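Local coordinates for protein 1-acyl-sn-glycerol-3-phosphate acyltransferase (Thermotoga maritima, PDB 5KYM) that transfers an acyl chain to the sn-2 position of lysophosphatidic acid, forming phosphatidic acid at the membrane in phospholipid synthesis, at residues A[80-85]-A[186-191]. Sequence-based numbering, arbitrary orientation.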
loop_
_atom_site.group_PDB
_atom_site.type_symbol
_atom_site.label_atom_id
_atom_site.label_comp_id
_atom_site.label_asym_id
_atom_site.label_seq_id
_atom_site.Cartn_x
_atom_site.Cartn_y
_atom_site.Cartn_z
ATOM N N VAL A 80 -5.518 2.611 -6.068
ATOM C CA VAL A 80 -4.081 2.389 -6.349
ATOM C C VAL A 80 -3.997 0.957 -6.776
ATOM O O VAL A 80 -4.517 0.093 -6.123
ATOM C CB VAL A 80 -3.155 2.698 -5.142
ATOM C CG1 VAL A 80 -1.700 2.466 -5.514
ATOM C CG2 VAL A 80 -3.306 4.126 -4.706
ATOM N N VAL A 81 -3.402 0.727 -7.918
ATOM C CA VAL A 81 -3.203 -0.590 -8.384
ATOM C C VAL A 81 -1.713 -0.793 -8.559
ATOM O O VAL A 81 -1.064 -0.122 -9.354
ATOM C CB VAL A 81 -4.028 -0.859 -9.632
ATOM C CG1 VAL A 81 -3.636 -2.187 -10.325
ATOM C CG2 VAL A 81 -5.509 -0.872 -9.240
ATOM N N ALA A 82 -1.178 -1.727 -7.772
ATOM C CA ALA A 82 0.257 -1.910 -7.677
ATOM C C ALA A 82 0.614 -3.367 -7.793
ATOM O O ALA A 82 -0.186 -4.218 -7.395
ATOM C CB ALA A 82 0.772 -1.323 -6.367
ATOM N N ASN A 83 1.819 -3.655 -8.318
ATOM C CA ASN A 83 2.480 -4.976 -8.125
ATOM C C ASN A 83 2.817 -5.168 -6.628
ATOM O O ASN A 83 2.950 -4.192 -5.853
ATOM C CB ASN A 83 3.713 -5.164 -8.979
ATOM C CG ASN A 83 4.820 -4.202 -8.633
ATOM O OD1 ASN A 83 4.617 -3.005 -8.685
ATOM N ND2 ASN A 83 6.009 -4.699 -8.305
ATOM N N HIS A 84 2.926 -6.430 -6.242
ATOM C CA HIS A 84 3.048 -6.805 -4.822
ATOM C C HIS A 84 4.205 -7.765 -4.607
ATOM O O HIS A 84 4.262 -8.838 -5.242
ATOM C CB HIS A 84 1.783 -7.512 -4.396
ATOM C CG HIS A 84 1.572 -7.549 -2.928
ATOM N ND1 HIS A 84 2.212 -6.701 -2.069
ATOM C CD2 HIS A 84 0.779 -8.334 -2.176
ATOM C CE1 HIS A 84 1.798 -6.933 -0.847
ATOM N NE2 HIS A 84 0.937 -7.935 -0.877
ATOM N N GLN A 85 5.158 -7.374 -3.783
ATOM C CA GLN A 85 6.364 -8.189 -3.652
ATOM C C GLN A 85 6.998 -8.122 -2.258
ATOM O O GLN A 85 8.151 -8.508 -2.099
ATOM C CB GLN A 85 7.380 -7.773 -4.743
ATOM C CG GLN A 85 8.050 -6.402 -4.526
ATOM C CD GLN A 85 9.092 -6.069 -5.569
ATOM O OE1 GLN A 85 10.006 -5.293 -5.297
ATOM N NE2 GLN A 85 8.971 -6.664 -6.767
ATOM N N VAL A 186 0.683 1.892 -10.135
ATOM C CA VAL A 186 1.934 2.132 -9.410
ATOM C C VAL A 186 2.852 0.964 -9.586
ATOM O O VAL A 186 2.386 -0.113 -9.525
ATOM C CB VAL A 186 1.688 2.319 -7.905
ATOM C CG1 VAL A 186 2.990 2.315 -7.138
ATOM C CG2 VAL A 186 0.970 3.628 -7.700
ATOM N N SER A 187 4.145 1.180 -9.765
ATOM C CA SER A 187 5.078 0.085 -9.882
ATOM C C SER A 187 6.073 0.209 -8.741
ATOM O O SER A 187 6.628 1.295 -8.502
ATOM C CB SER A 187 5.831 0.184 -11.186
ATOM O OG SER A 187 4.981 0.335 -12.297
ATOM N N ILE A 188 6.309 -0.904 -8.046
ATOM C CA ILE A 188 7.163 -0.961 -6.853
ATOM C C ILE A 188 8.350 -1.842 -7.202
ATOM O O ILE A 188 8.156 -2.992 -7.700
ATOM C CB ILE A 188 6.435 -1.662 -5.722
ATOM C CG1 ILE A 188 5.187 -0.864 -5.300
ATOM C CG2 ILE A 188 7.378 -1.873 -4.532
ATOM C CD1 ILE A 188 4.370 -1.470 -4.159
ATOM N N TRP A 189 9.572 -1.343 -6.982
ATOM C CA TRP A 189 10.716 -2.204 -7.080
ATOM C C TRP A 189 11.696 -2.032 -5.971
ATOM O O TRP A 189 12.111 -0.942 -5.718
ATOM C CB TRP A 189 11.455 -1.923 -8.337
ATOM C CG TRP A 189 12.575 -2.927 -8.510
ATOM C CD1 TRP A 189 13.885 -2.712 -8.466
ATOM C CD2 TRP A 189 12.406 -4.324 -8.740
ATOM N NE1 TRP A 189 14.565 -3.876 -8.669
ATOM C CE2 TRP A 189 13.676 -4.894 -8.823
ATOM C CE3 TRP A 189 11.275 -5.144 -8.875
ATOM C CZ2 TRP A 189 13.879 -6.247 -9.003
ATOM C CZ3 TRP A 189 11.469 -6.495 -9.056
ATOM C CH2 TRP A 189 12.765 -7.037 -9.110
ATOM N N GLY A 190 12.110 -3.131 -5.350
ATOM C CA GLY A 190 13.063 -3.139 -4.219
ATOM C C GLY A 190 12.547 -3.559 -2.828
ATOM O O GLY A 190 13.324 -3.901 -1.981
ATOM N N THR A 191 11.260 -3.516 -2.588
ATOM C CA THR A 191 10.753 -3.956 -1.349
ATOM C C THR A 191 10.947 -5.469 -1.268
ATOM O O THR A 191 11.081 -6.021 -0.165
ATOM C CB THR A 191 9.268 -3.615 -1.145
ATOM O OG1 THR A 191 8.464 -4.131 -2.229
ATOM C CG2 THR A 191 9.091 -2.196 -1.059
#
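Asn83 grips the backbone of Ile188 with both ends of its amide. Asn83 OD1 accepts from Ile188 N at 2.8 Å, in plane on a lone pair. Asn83 ND2 donates to Ile188 O at 2.8 Å, almost straight (179°). Past the backbone hydrogen bond from Val186 N to Val81 O (2.8 Å), where the parallel strands meet, the Asn83 amide takes the place of a neighbouring strand's backbone for Ile188. An alanine at Asn83 would probably leave Ile188 N and O without these partners and open a gap between the diverging chains. The tight part lies at the start: Val80 CG1 meets Val186 CG2 at 3.6 Å, and Ala82 CB rests near Val186 CB and Ile188 CD1. Buried Gln85, extended beyond CG, takes Gly190 N on OE1 at 3.0 Å and accepts from Tyr192 N of helix 191-194. The looser side is the partly exposed Trp189 ring, which Gln85 NE2 approaches obliquely near CZ3, the amide and ring planes 65° apart. Asp89 is hydrogen-bonded to His84 ND1, Gln85 N and Thr191 OG1; His84 and Asp89 form the family's HX4D motif. In the mixed sheet, strand 183-189 runs between strands 79-82 and 207-211; Ile188 packs on helix 89-96, and Val81, Asn83 and Trp189 touch helix 223-243.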